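Local coordinates for protein cysteine synthase 3 (Entamoeba histolytica, PDB 6KR5) that catalyses, as a pyridoxal-phosphate-dependent O-acetylserine sulfhydrylase, the formation of L-cysteine from O-acetyl-L-serine and sulfide, at residues 45-50 with 58-63; 81-86 with 91-96; 86-91 with 311-316; 106-111 with 118-123; 277-282 with 316-321. One frame throughout, in Å; residues are numbered along the deposited sequence.

The five contacts show how a fold type II enzyme assembles a cofactor site from elements far apart in sequence. Contacts 2 and 4, centres about 9 Å apart, lie on neighbouring strands 80-84 and 104-109 of the smaller, parallel sheet, each joining a strand to its following helix. Contact 1, on strand 43-48 of the larger sheet and helix 58-72, closes before contact 2 opens. Contact 3 spans some 220 residues, with contact 4 falling between its segments; it shares Ser86, Ile91 and helix 88-100 with contact 2, and alternates along the chain with contact 5, with which it shares Thr316. Contact 4 packs beside contacts 2 and 3. Contacts 1, 3 and 5 hold residues that bind pyridoxal phosphate.

Contact 1: 45-50 with 58-63; sequences LVKLEC and KDRVGF. With PLP (pyridoxal-5'-phosphate), chain D.
Arg60 and Glu49 form a side-on bidentate salt bridge between the first turn of helix 58-72 and the 3-10 turn that follows strand 43-48, a strand of the larger sheet, between 26-28 and 301-306, in this fold type II enzyme. From CB the arginine chain leaves with CG beside the backbone N (chi1 -59°) and then runs extended as far as NE, which carries it across the gap to Glu49. CD is the first atom to arrive, 3.7 Å from Glu49 OE1. NE follows and donates to the same OE1 at 2.7 Å in a nearly straight bond (174°), while Arg60 NH2 donates to Glu49 OE2 at 3.0 Å. Each carboxylate oxygen thus takes one N-H from the arginine. The two flat groups are not quite coplanar, 32° apart: OE2 is met on its syn lone pair, whereas NE reaches OE1 from the syn side but well out of the carboxylate plane. Beyond the pair, Lys47 CE lies obliquely 3.8 Å from Arg60 NH2. Glu175 makes salt bridges to both Lys47 and Arg60, which with Glu49 probably offsets the closeness of the two cations, and Thr24 OG1 is hydrogen-bonded to Lys47 NZ and Glu49 OE2. Asn52 gives Glu49 OE1 a further partner. The bridge therefore ties the helix to the sheet only two residues from the cofactor lysine. There the aldehyde oxygen O4A, modelled at bonding distance from the Lys58 chain, is doubtful, but Lys58 NZ stands 1.3 Å from C4A of pyridoxal phosphate, consistent with an internal aldimine.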
# COMPACT_ATOMS: atom_id res chain seq x y z
N LEU B 45 3.86 -2.22 -19.87
CA LEU B 45 3.80 -2.85 -18.56
C LEU B 45 4.21 -1.84 -17.50
O LEU B 45 5.15 -1.07 -17.71
CB LEU B 45 4.73 -4.06 -18.48
CG LEU B 45 4.62 -5.05 -19.64
CD1 LEU B 45 5.69 -6.14 -19.45
CD2 LEU B 45 3.22 -5.63 -19.71
N VAL B 46 3.52 -1.87 -16.35
CA VAL B 46 3.82 -0.96 -15.25
C VAL B 46 4.35 -1.75 -14.06
O VAL B 46 3.77 -2.78 -13.68
CB VAL B 46 2.60 -0.11 -14.86
CG1 VAL B 46 2.34 0.94 -15.93
CG2 VAL B 46 1.35 -0.96 -14.61
N LYS B 47 5.44 -1.27 -13.47
CA LYS B 47 6.04 -1.91 -12.30
C LYS B 47 5.59 -1.13 -11.07
O LYS B 47 5.88 0.06 -10.95
CB LYS B 47 7.56 -1.93 -12.40
CG LYS B 47 8.19 -2.74 -11.27
CD LYS B 47 9.59 -3.19 -11.57
CE LYS B 47 10.17 -4.02 -10.43
NZ LYS B 47 9.51 -5.34 -10.18
N LEU B 48 4.87 -1.81 -10.17
CA LEU B 48 4.12 -1.13 -9.11
C LEU B 48 4.94 -1.10 -7.83
O LEU B 48 4.82 -1.99 -6.97
CB LEU B 48 2.78 -1.82 -8.91
CG LEU B 48 2.02 -1.95 -10.22
CD1 LEU B 48 0.68 -2.60 -9.95
CD2 LEU B 48 1.81 -0.60 -10.83
N GLU B 49 5.73 -0.04 -7.67
CA GLU B 49 6.53 0.10 -6.46
C GLU B 49 5.67 0.44 -5.25
O GLU B 49 6.16 0.42 -4.11
CB GLU B 49 7.63 1.14 -6.68
CG GLU B 49 8.64 0.64 -7.72
CD GLU B 49 9.38 -0.60 -7.23
OE1 GLU B 49 9.97 -0.51 -6.13
OE2 GLU B 49 9.36 -1.65 -7.92
N CYS B 50 4.38 0.70 -5.45
CA CYS B 50 3.46 0.83 -4.34
C CYS B 50 3.31 -0.47 -3.55
O CYS B 50 2.79 -0.45 -2.43
CB CYS B 50 2.11 1.28 -4.86
SG CYS B 50 0.90 1.52 -3.58
N LYS B 58 11.17 4.12 -2.54
CA LYS B 58 12.19 4.49 -1.56
C LYS B 58 12.34 3.47 -0.44
O LYS B 58 13.32 3.55 0.30
CB LYS B 58 11.88 5.86 -0.97
CG LYS B 58 11.90 6.98 -2.01
CD LYS B 58 13.17 6.98 -2.84
CE LYS B 58 13.35 8.33 -3.52
NZ LYS B 58 12.92 8.21 -4.94
N ASP B 59 11.42 2.51 -0.30
CA ASP B 59 11.69 1.39 0.60
C ASP B 59 13.00 0.72 0.23
O ASP B 59 13.79 0.34 1.10
CB ASP B 59 10.56 0.35 0.52
CG ASP B 59 9.31 0.75 1.26
OD1 ASP B 59 9.00 1.95 1.36
OD2 ASP B 59 8.62 -0.18 1.74
N ARG B 60 13.23 0.54 -1.08
CA ARG B 60 14.46 -0.11 -1.52
C ARG B 60 15.67 0.75 -1.20
O ARG B 60 16.72 0.23 -0.81
CB ARG B 60 14.42 -0.35 -3.02
CG ARG B 60 13.28 -1.21 -3.53
CD ARG B 60 13.42 -1.27 -5.04
NE ARG B 60 12.30 -1.91 -5.72
CZ ARG B 60 12.28 -3.18 -6.11
NH1 ARG B 60 13.29 -4.00 -5.86
NH2 ARG B 60 11.23 -3.63 -6.78
N VAL B 61 15.52 2.06 -1.39
CA VAL B 61 16.63 3.00 -1.27
C VAL B 61 17.02 3.17 0.19
O VAL B 61 18.20 3.10 0.55
CB VAL B 61 16.25 4.34 -1.91
CG1 VAL B 61 17.33 5.41 -1.62
CG2 VAL B 61 15.99 4.17 -3.41
N GLY B 62 16.04 3.43 1.06
CA GLY B 62 16.35 3.58 2.47
C GLY B 62 16.94 2.31 3.05
O GLY B 62 17.89 2.36 3.84
N PHE B 63 16.40 1.17 2.65
CA PHE B 63 16.94 -0.11 3.11
C PHE B 63 18.39 -0.27 2.68
O PHE B 63 19.25 -0.58 3.51
CB PHE B 63 16.11 -1.27 2.56
CG PHE B 63 16.76 -2.60 2.78
CD1 PHE B 63 16.72 -3.19 4.04
CD2 PHE B 63 17.45 -3.23 1.77
CE1 PHE B 63 17.33 -4.41 4.26
CE2 PHE B 63 18.08 -4.45 1.99
CZ PHE B 63 18.02 -5.03 3.24
N1 PLP D . 8.43 9.51 -7.70
C2 PLP D . 8.37 9.35 -6.34
C2A PLP D . 7.03 9.43 -5.68
C3 PLP D . 9.53 9.12 -5.62
O3 PLP D . 9.44 8.97 -4.27
C4 PLP D . 10.75 9.04 -6.28
C4A PLP D . 12.02 8.89 -5.52
O4A PLP D . 12.00 8.85 -4.28
C5 PLP D . 10.80 9.20 -7.66
C6 PLP D . 9.63 9.44 -8.35
C5A PLP D . 12.10 9.17 -8.44
O4P PLP D . 12.86 8.02 -8.26
P PLP D . 14.45 8.20 -8.26
O1P PLP D . 14.83 9.00 -9.50
O2P PLP D . 14.82 8.96 -7.02
O3P PLP D . 15.04 6.84 -8.29

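Contact 2: 81-86 with 91-96; sequences IIEATS and IGLCQA
Leu93 meets strand 80-84 with both of its methyl groups, one on each of two strand residues. CD1 rests 3.6 Å from CB of Glu83 and also approaches CG of that glutamate, while Leu93 CD2 lies a looser 4.4 Å from CG2 of Ile81. The leucine and glutamate chains cross at about a right angle, and the methyl touches the aliphatic root of an acidic residue. The glutamate's conformation explains how this is possible. Its CG stands opposite the backbone N (chi1 -179°), and a bend at chi2 (62°) brings the carboxylate round to its own strand, where OE1 accepts the N-H of Ala84 at 2.9 Å on the anti lone pair. The other oxygen, OE2, accepts from the backbone N of Gln159. In the next shell, Ile66 of helix 58-72 touches Ile81, Leu93 and Ala96, and CA of Gly62 comes close to Leu93 CD2, so a second helix closes over the same leucine. The strand itself is fixed by backbone bonds to Asn105 on one neighbour and Phe155 on the other. Strand 80-84 and helix 88-100 open a beta-alpha-beta unit that continues into strand 104-109. Chemically, the contact is apolar throughout: two main-chain N-H groups satisfy the buried carboxylate, leaving the methylene portion of Glu83 to pack as a hydrocarbon against the helix.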
# COMPACT_ATOMS: atom_id res chain seq x y z
N ILE B 81 21.26 8.16 11.80
CA ILE B 81 21.06 8.51 10.40
C ILE B 81 20.47 9.91 10.32
O ILE B 81 19.69 10.32 11.18
CB ILE B 81 20.15 7.46 9.73
CG1 ILE B 81 20.79 6.07 9.80
CG2 ILE B 81 19.85 7.84 8.28
CD1 ILE B 81 19.80 4.95 10.08
N ILE B 82 20.84 10.68 9.29
CA ILE B 82 20.21 11.97 9.05
C ILE B 82 19.99 12.17 7.55
O ILE B 82 20.79 11.72 6.73
CB ILE B 82 21.02 13.14 9.66
CG1 ILE B 82 20.22 14.44 9.59
CG2 ILE B 82 22.39 13.29 9.00
CD1 ILE B 82 20.87 15.62 10.30
N GLU B 83 18.88 12.83 7.21
CA GLU B 83 18.59 13.21 5.84
C GLU B 83 17.69 14.44 5.87
O GLU B 83 16.93 14.63 6.82
CB GLU B 83 17.95 12.07 5.05
CG GLU B 83 17.64 12.40 3.58
CD GLU B 83 18.89 12.73 2.78
OE1 GLU B 83 19.42 13.85 2.92
OE2 GLU B 83 19.32 11.86 1.99
N ALA B 84 17.81 15.28 4.84
CA ALA B 84 16.91 16.41 4.63
C ALA B 84 15.92 15.99 3.56
O ALA B 84 16.29 15.87 2.38
CB ALA B 84 17.68 17.67 4.22
N THR B 85 14.68 15.73 3.96
CA THR B 85 13.70 15.22 3.02
C THR B 85 12.31 15.43 3.60
O THR B 85 12.11 15.28 4.80
CB THR B 85 13.91 13.72 2.72
OG1 THR B 85 12.83 13.24 1.91
CG2 THR B 85 13.95 12.90 4.00
N SER B 86 11.37 15.78 2.72
CA SER B 86 9.96 15.86 3.06
C SER B 86 9.15 14.78 2.36
O SER B 86 7.92 14.76 2.47
CB SER B 86 9.41 17.25 2.73
OG SER B 86 10.16 18.27 3.37
N ILE B 91 10.46 8.23 4.57
CA ILE B 91 9.70 7.05 4.98
C ILE B 91 10.55 5.79 4.84
O ILE B 91 10.59 4.94 5.74
CB ILE B 91 8.41 6.93 4.16
CG1 ILE B 91 7.50 8.13 4.44
CG2 ILE B 91 7.73 5.61 4.47
CD1 ILE B 91 6.29 8.18 3.50
N GLY B 92 11.25 5.65 3.71
CA GLY B 92 12.07 4.46 3.51
C GLY B 92 13.22 4.37 4.50
O GLY B 92 13.55 3.28 4.97
N LEU B 93 13.81 5.50 4.86
CA LEU B 93 14.87 5.48 5.86
C LEU B 93 14.31 5.15 7.23
O LEU B 93 14.95 4.42 8.01
CB LEU B 93 15.59 6.82 5.89
CG LEU B 93 16.51 7.15 4.72
CD1 LEU B 93 16.86 8.62 4.78
CD2 LEU B 93 17.77 6.29 4.75
N CYS B 94 13.13 5.67 7.55
CA CYS B 94 12.55 5.44 8.87
C CYS B 94 12.14 3.99 9.04
O CYS B 94 12.32 3.41 10.12
CB CYS B 94 11.37 6.38 9.09
SG CYS B 94 11.87 8.08 9.41
N GLN B 95 11.61 3.37 7.98
CA GLN B 95 11.25 1.96 8.06
C GLN B 95 12.49 1.10 8.34
O GLN B 95 12.49 0.27 9.27
CB GLN B 95 10.57 1.52 6.77
CG GLN B 95 10.31 0.02 6.70
CD GLN B 95 9.62 -0.39 5.42
OE1 GLN B 95 8.44 -0.79 5.41
NE2 GLN B 95 10.33 -0.27 4.31
N ALA B 96 13.56 1.31 7.57
CA ALA B 96 14.76 0.50 7.75
C ALA B 96 15.44 0.81 9.08
O ALA B 96 15.89 -0.10 9.78
CB ALA B 96 15.73 0.72 6.59

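Contact 3: 86-91 with 311-316; sequences SGNTGI and ERYLST. With PLP (pyridoxal-5'-phosphate), chain D.
Arg312 and Asn88 approach from opposite directions and join through a single hydrogen bond, Arg312 NH1 to Asn88 OD1 at 2.9 Å. It is a bent bond (144°): the nitrogen sits well above the carbonyl plane of the amide rather than on a lone pair, and the amide and guanidinium planes are turned 60° apart. The arginine leaves with CG opposite its backbone N (chi1 -158°); chi1 and chi2 bring CD to 3.3 Å from Asn88 OD1, and the bend at chi3 then turns the guanidinium so that NH1 faces that oxygen. Over one face of the guanidinium, toward its rim, lies CD1 of Ile91, 3.7 Å from NH1. Asn88 uses its other end for the cofactor. Its ND2 donates to O3 of pyridoxal phosphate at 2.9 Å, and Asp308 OD2 is a second partner of the same nitrogen, so the amide's flip is settled by what lies on each side. The segment Thr85-Ser86-Gly87-Asn88-Thr89-Gly90 corresponds to the asparagine loop of O-acetylserine sulfhydrylases, here running into the start of helix 88-100; in relatives it takes part in recognising the substrate carboxylate. On the other segment Tyr313 directs its hydroxyl toward the cofactor methyl, OH to C2A 3.6 Å, and Asp308 OD2 hydrogen-bonds that hydroxyl. Arg312 has further ties: NH2 donates to Met54 O, and the guanidinium forms salt bridges with Glu311 of the second subunit. Tyr313 O closes a type I turn by accepting from Thr316 N, 3.0 Å away, and takes the Thr316 OG1 proton as well.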
# COMPACT_ATOMS: atom_id res chain seq x y z
N SER B 86 11.37 15.78 2.72
CA SER B 86 9.96 15.86 3.06
C SER B 86 9.15 14.78 2.36
O SER B 86 7.92 14.76 2.47
CB SER B 86 9.41 17.25 2.73
OG SER B 86 10.16 18.27 3.37
N GLY B 87 9.81 13.87 1.64
CA GLY B 87 9.12 12.89 0.83
C GLY B 87 9.35 11.43 1.17
O GLY B 87 9.60 11.07 2.31
N ASN B 88 9.26 10.58 0.15
CA ASN B 88 9.28 9.15 0.39
C ASN B 88 10.62 8.66 0.93
O ASN B 88 10.67 7.63 1.60
CB ASN B 88 8.93 8.41 -0.89
CG ASN B 88 7.47 8.54 -1.24
OD1 ASN B 88 6.61 8.61 -0.35
ND2 ASN B 88 7.17 8.56 -2.53
N THR B 89 11.72 9.36 0.63
CA THR B 89 13.02 8.92 1.14
C THR B 89 13.01 8.86 2.66
O THR B 89 13.55 7.92 3.26
CB THR B 89 14.11 9.85 0.64
OG1 THR B 89 14.19 9.71 -0.78
CG2 THR B 89 15.46 9.52 1.28
N GLY B 90 12.38 9.84 3.30
CA GLY B 90 12.29 9.82 4.74
C GLY B 90 11.55 8.60 5.25
O GLY B 90 11.96 7.99 6.24
N ILE B 91 10.46 8.23 4.57
CA ILE B 91 9.70 7.05 4.98
C ILE B 91 10.55 5.79 4.84
O ILE B 91 10.59 4.94 5.74
CB ILE B 91 8.41 6.93 4.16
CG1 ILE B 91 7.50 8.13 4.44
CG2 ILE B 91 7.73 5.61 4.47
CD1 ILE B 91 6.29 8.18 3.50
N GLU B 311 -2.91 7.20 -3.08
CA GLU B 311 -3.45 7.45 -1.75
C GLU B 311 -2.58 8.42 -0.97
O GLU B 311 -3.09 9.15 -0.10
CB GLU B 311 -3.60 6.13 -0.99
CG GLU B 311 -4.25 6.29 0.38
CD GLU B 311 -4.55 4.98 1.08
OE1 GLU B 311 -4.13 3.92 0.57
OE2 GLU B 311 -5.20 5.02 2.14
N ARG B 312 -1.29 8.46 -1.26
CA ARG B 312 -0.37 9.41 -0.64
C ARG B 312 -0.60 10.85 -1.08
O ARG B 312 0.05 11.76 -0.56
CB ARG B 312 1.07 8.97 -0.93
CG ARG B 312 2.13 9.50 0.03
CD ARG B 312 3.32 8.55 0.14
NE ARG B 312 3.02 7.41 1.01
CZ ARG B 312 3.84 6.38 1.18
NH1 ARG B 312 5.00 6.34 0.53
NH2 ARG B 312 3.48 5.38 1.97
N TYR B 313 -1.54 11.09 -2.01
CA TYR B 313 -1.78 12.42 -2.57
C TYR B 313 -3.23 12.86 -2.39
O TYR B 313 -3.66 13.79 -3.07
CB TYR B 313 -1.38 12.45 -4.04
CG TYR B 313 0.06 12.08 -4.18
CD1 TYR B 313 1.06 13.02 -3.97
CD2 TYR B 313 0.43 10.77 -4.43
CE1 TYR B 313 2.38 12.66 -4.03
CE2 TYR B 313 1.74 10.40 -4.50
CZ TYR B 313 2.72 11.35 -4.30
OH TYR B 313 4.04 10.98 -4.37
N LEU B 314 -3.97 12.24 -1.47
CA LEU B 314 -5.36 12.64 -1.27
C LEU B 314 -5.47 14.04 -0.69
O LEU B 314 -6.52 14.68 -0.83
CB LEU B 314 -6.06 11.64 -0.34
CG LEU B 314 -6.14 10.21 -0.86
CD1 LEU B 314 -6.76 9.34 0.22
CD2 LEU B 314 -6.94 10.15 -2.14
N SER B 315 -4.42 14.53 -0.04
CA SER B 315 -4.39 15.89 0.48
C SER B 315 -4.21 16.94 -0.60
O SER B 315 -4.31 18.14 -0.30
CB SER B 315 -3.27 16.01 1.52
OG SER B 315 -2.05 15.54 0.99
N THR B 316 -3.94 16.54 -1.84
CA THR B 316 -3.83 17.45 -2.95
C THR B 316 -5.16 17.45 -3.71
O THR B 316 -6.14 16.81 -3.29
CB THR B 316 -2.65 17.05 -3.84
OG1 THR B 316 -3.00 15.91 -4.63
CG2 THR B 316 -1.44 16.69 -3.00
N1 PLP D . 8.43 9.51 -7.70
C2 PLP D . 8.37 9.35 -6.34
C2A PLP D . 7.03 9.43 -5.68
C3 PLP D . 9.53 9.12 -5.62
O3 PLP D . 9.44 8.97 -4.27
C4 PLP D . 10.75 9.04 -6.28
C4A PLP D . 12.02 8.89 -5.52
O4A PLP D . 12.00 8.85 -4.28
C5 PLP D . 10.80 9.20 -7.66
C6 PLP D . 9.63 9.44 -8.35
C5A PLP D . 12.10 9.17 -8.44
O4P PLP D . 12.86 8.02 -8.26
P PLP D . 14.45 8.20 -8.26
O1P PLP D . 14.83 9.00 -9.50
O2P PLP D . 14.82 8.96 -7.02
O3P PLP D . 15.04 6.84 -8.29

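Contact 4: 106-111 with 118-123; sequences IVMPST and MIMKAF
Met120 supplies the whole helical side of this contact, with its sulfur turned to one strand residue and its methyl to another. The sulfur-to-hydrocarbon packing comes first. Met120 SD lies 3.9 Å from CG2 of Ile106 and equally close to CG1 of that residue, so the thioether sits across both branches of the isoleucine, whose chain it crosses at about a right angle. The second kind is methionine against methionine: CE of Met120 meets SD of Met108 at 3.6 Å, the two chains reaching toward each other tip to tip. A bend at chi3 (-60°) lets Met120 serve both partners, since it swings the methyl aside from the sulfur's line. Met108 was deposited in two conformers, and the one considered here has CG between the backbone N and the carbonyl carbon (chi1 53°), so its approach to Met120 holds for that conformer and is less certain than the Ile106 packing. No hydrogen bond crosses between the segments. Polar ties belong instead to the sheet, where Ile106 and Met108 pair through their backbones with Val128 on strand 126-130 and Val107 pairs with Glu83 and Thr85 on the other side. Leu127 and Cys94 add apolar cover to Met120 and Ile106, Cys94 coming from helix 88-100. Such a strand and the helix packed back upon it, leading into the next parallel strand 126-130, make up a beta-alpha-beta unit of the smaller, parallel sheet.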
# COMPACT_ATOMS: atom_id res chain seq x y z
N ILE B 106 15.20 13.33 10.57
CA ILE B 106 14.73 13.87 9.30
C ILE B 106 14.52 15.36 9.45
O ILE B 106 13.78 15.80 10.35
CB ILE B 106 13.42 13.20 8.84
CG1 ILE B 106 13.58 11.68 8.73
CG2 ILE B 106 12.92 13.85 7.53
CD1 ILE B 106 14.56 11.20 7.71
N VAL B 107 15.15 16.15 8.58
CA VAL B 107 15.05 17.60 8.59
C VAL B 107 14.08 18.03 7.50
O VAL B 107 14.24 17.65 6.34
CB VAL B 107 16.42 18.26 8.38
CG1 VAL B 107 16.32 19.75 8.62
CG2 VAL B 107 17.46 17.60 9.29
N MET B 108 13.09 18.84 7.86
CA MET B 108 12.08 19.30 6.91
C MET B 108 11.44 20.57 7.47
O MET B 108 11.46 20.79 8.68
CB MET B 108 11.01 18.22 6.69
CG MET B 108 10.40 17.74 7.99
SD MET B 108 9.46 16.22 7.79
CE MET B 108 8.46 16.67 6.37
N PRO B 109 10.86 21.41 6.60
CA PRO B 109 10.12 22.58 7.13
C PRO B 109 8.87 22.13 7.87
O PRO B 109 8.23 21.15 7.51
CB PRO B 109 9.77 23.36 5.86
CG PRO B 109 10.66 22.81 4.79
CD PRO B 109 10.87 21.37 5.14
N SER B 110 8.54 22.88 8.94
CA SER B 110 7.51 22.43 9.88
C SER B 110 6.16 22.22 9.21
O SER B 110 5.36 21.39 9.66
CB SER B 110 7.37 23.43 11.03
OG SER B 110 6.64 24.57 10.63
N THR B 111 5.88 22.95 8.13
CA THR B 111 4.58 22.92 7.48
C THR B 111 4.54 21.97 6.28
O THR B 111 3.49 21.88 5.63
CB THR B 111 4.20 24.33 7.04
OG1 THR B 111 5.28 24.92 6.31
CG2 THR B 111 3.90 25.19 8.26
N MET B 118 3.77 12.55 10.12
CA MET B 118 3.11 11.62 11.03
C MET B 118 3.58 10.20 10.78
O MET B 118 3.81 9.44 11.74
CB MET B 118 1.60 11.75 10.86
CG MET B 118 0.77 10.84 11.72
SD MET B 118 -0.98 11.24 11.48
CE MET B 118 -1.03 12.93 12.07
N ILE B 119 3.75 9.81 9.52
CA ILE B 119 4.25 8.46 9.23
C ILE B 119 5.64 8.29 9.81
O ILE B 119 5.94 7.29 10.48
CB ILE B 119 4.25 8.19 7.71
CG1 ILE B 119 2.83 8.11 7.14
CG2 ILE B 119 5.00 6.89 7.40
CD1 ILE B 119 2.84 8.07 5.63
N MET B 120 6.53 9.26 9.57
CA MET B 120 7.90 9.13 10.05
C MET B 120 7.96 9.15 11.58
O MET B 120 8.65 8.32 12.19
CB MET B 120 8.76 10.23 9.44
CG MET B 120 8.98 10.02 7.95
SD MET B 120 10.01 11.31 7.25
CE MET B 120 8.98 12.69 7.65
N LYS B 121 7.21 10.05 12.22
CA LYS B 121 7.15 10.05 13.68
C LYS B 121 6.63 8.72 14.22
O LYS B 121 7.11 8.24 15.26
CB LYS B 121 6.28 11.21 14.17
N ALA B 122 5.67 8.10 13.52
CA ALA B 122 5.14 6.82 13.99
C ALA B 122 6.22 5.74 14.00
O ALA B 122 6.23 4.87 14.88
CB ALA B 122 3.95 6.38 13.14
N PHE B 123 7.15 5.79 13.03
CA PHE B 123 8.28 4.88 12.99
C PHE B 123 9.37 5.23 13.99
O PHE B 123 10.39 4.54 14.05
CB PHE B 123 8.87 4.86 11.57
CG PHE B 123 8.17 3.90 10.64
CD1 PHE B 123 8.60 2.58 10.53
CD2 PHE B 123 7.11 4.32 9.85
CE1 PHE B 123 7.96 1.69 9.66
CE2 PHE B 123 6.48 3.43 8.97
CZ PHE B 123 6.91 2.13 8.88

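Contact 5: 277-282 with 316-321; sequences CGMSSG and TDLYKT. With PLP (pyridoxal-5'-phosphate), chain D.
Cys277 and Tyr319 are joined through one water molecule. The tyrosine hydroxyl donates to the water across a short 2.5 Å, OH to water oxygen, and the water in turn donates to the backbone O of Cys277 at 2.8 Å. The water lies in the plane of the Tyr319 ring, at its edge, whereas one face of the ring is taken up by Leu318, whose CG stands 3.8 Å above the plane, over the centre. The rest is van der Waals packing centred on Met279, the first residue of helix 279-292, just after the N-cap residue Gly278. Its chain is extended beyond CG (chi2 180°) and ends with CE near the Thr316 hydroxyl, 3.5 Å from OG1, the two tips pointing at each other. Along the way the Met279 and Leu318 side chains run past each other in opposite directions, CG of the methionine 4.1 Å from CD2 of the leucine. Thr316 OG1 is held by its own turn: besides its bond to Tyr313, it accepts from Leu318 N at 3.1 Å, an ST turn. Trp263 of helix 259-273 covers Met279 and Leu318 together. One residue further into the helix, Ser280 OG donates to the pyridine N1 of pyridoxal phosphate at 2.6 Å, so the loop 316-321 packs against the outer side of a cofactor-binding turn. Because the serine hydroxyl is the donor, N1 acts as an acceptor, which is consistent with an unprotonated pyridine ring, as proposed for fold type II relatives with a serine or threonine at N1.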
# COMPACT_ATOMS: atom_id res chain seq x y z
N CYS B 277 -2.12 5.14 -8.95
CA CYS B 277 -0.71 5.49 -8.91
C CYS B 277 -0.52 6.98 -8.61
O CYS B 277 -1.43 7.79 -8.77
CB CYS B 277 -0.06 5.16 -10.25
SG CYS B 277 -0.76 6.08 -11.69
N GLY B 278 0.69 7.33 -8.18
CA GLY B 278 0.99 8.69 -7.77
C GLY B 278 1.23 9.65 -8.94
O GLY B 278 1.05 9.32 -10.11
N MET B 279 1.63 10.88 -8.59
CA MET B 279 1.77 11.93 -9.60
C MET B 279 2.91 11.62 -10.58
O MET B 279 2.76 11.78 -11.80
CB MET B 279 2.02 13.28 -8.94
CG MET B 279 0.86 13.75 -8.09
SD MET B 279 1.33 15.35 -7.39
CE MET B 279 -0.27 15.92 -6.81
N SER B 280 4.08 11.22 -10.05
CA SER B 280 5.20 10.91 -10.93
C SER B 280 4.91 9.69 -11.79
O SER B 280 5.44 9.56 -12.90
CB SER B 280 6.48 10.70 -10.10
OG SER B 280 6.36 9.54 -9.28
N SER B 281 4.04 8.79 -11.29
CA SER B 281 3.60 7.65 -12.08
C SER B 281 2.77 8.09 -13.28
O SER B 281 2.89 7.52 -14.37
CB SER B 281 2.79 6.71 -11.20
OG SER B 281 3.58 6.11 -10.19
N GLY B 282 1.92 9.10 -13.08
CA GLY B 282 1.21 9.68 -14.21
C GLY B 282 2.15 10.25 -15.25
O GLY B 282 1.94 10.07 -16.46
N THR B 316 -3.94 16.54 -1.84
CA THR B 316 -3.83 17.45 -2.95
C THR B 316 -5.16 17.45 -3.71
O THR B 316 -6.14 16.81 -3.29
CB THR B 316 -2.65 17.05 -3.84
OG1 THR B 316 -3.00 15.91 -4.63
CG2 THR B 316 -1.44 16.69 -3.00
N ASP B 317 -5.22 18.15 -4.83
CA ASP B 317 -6.42 18.12 -5.65
C ASP B 317 -6.34 17.07 -6.75
O ASP B 317 -7.17 17.09 -7.66
CB ASP B 317 -6.71 19.50 -6.24
CG ASP B 317 -7.49 20.39 -5.28
OD1 ASP B 317 -7.75 19.95 -4.14
OD2 ASP B 317 -7.85 21.52 -5.66
N LEU B 318 -5.36 16.15 -6.67
CA LEU B 318 -5.16 15.16 -7.73
C LEU B 318 -6.46 14.45 -8.06
O LEU B 318 -6.73 14.14 -9.23
CB LEU B 318 -4.08 14.15 -7.32
CG LEU B 318 -3.77 12.98 -8.29
CD1 LEU B 318 -3.20 13.50 -9.61
CD2 LEU B 318 -2.81 11.98 -7.68
N TYR B 319 -7.29 14.19 -7.06
CA TYR B 319 -8.56 13.51 -7.28
C TYR B 319 -9.76 14.39 -7.00
O TYR B 319 -10.89 13.88 -6.93
CB TYR B 319 -8.61 12.25 -6.42
CG TYR B 319 -7.49 11.31 -6.74
CD1 TYR B 319 -7.38 10.74 -8.00
CD2 TYR B 319 -6.51 11.03 -5.80
CE1 TYR B 319 -6.37 9.88 -8.30
CE2 TYR B 319 -5.49 10.18 -6.10
CZ TYR B 319 -5.42 9.60 -7.34
OH TYR B 319 -4.41 8.73 -7.63
N LYS B 320 -9.56 15.69 -6.84
CA LYS B 320 -10.65 16.65 -6.76
C LYS B 320 -11.04 17.13 -8.15
O LYS B 320 -12.23 17.16 -8.48
CB LYS B 320 -10.25 17.82 -5.86
N THR B 321 -10.05 17.50 -8.96
CA THR B 321 -10.29 17.82 -10.36
C THR B 321 -10.91 16.64 -11.08
O THR B 321 -10.55 15.48 -10.84
CB THR B 321 -8.97 18.21 -11.04
OG1 THR B 321 -8.23 19.08 -10.18
CG2 THR B 321 -9.22 18.90 -12.37
N1 PLP D . 8.43 9.51 -7.70
C2 PLP D . 8.37 9.35 -6.34
C2A PLP D . 7.03 9.43 -5.68
C3 PLP D . 9.53 9.12 -5.62
O3 PLP D . 9.44 8.97 -4.27
C4 PLP D . 10.75 9.04 -6.28
C4A PLP D . 12.02 8.89 -5.52
O4A PLP D . 12.00 8.85 -4.28
C5 PLP D . 10.80 9.20 -7.66
C6 PLP D . 9.63 9.44 -8.35
C5A PLP D . 12.10 9.17 -8.44
O4P PLP D . 12.86 8.02 -8.26
P PLP D . 14.45 8.20 -8.26
O1P PLP D . 14.83 9.00 -9.50
O2P PLP D . 14.82 8.96 -7.02
O3P PLP D . 15.04 6.84 -8.29
O HOH W 1 -4.04 7.49 -9.77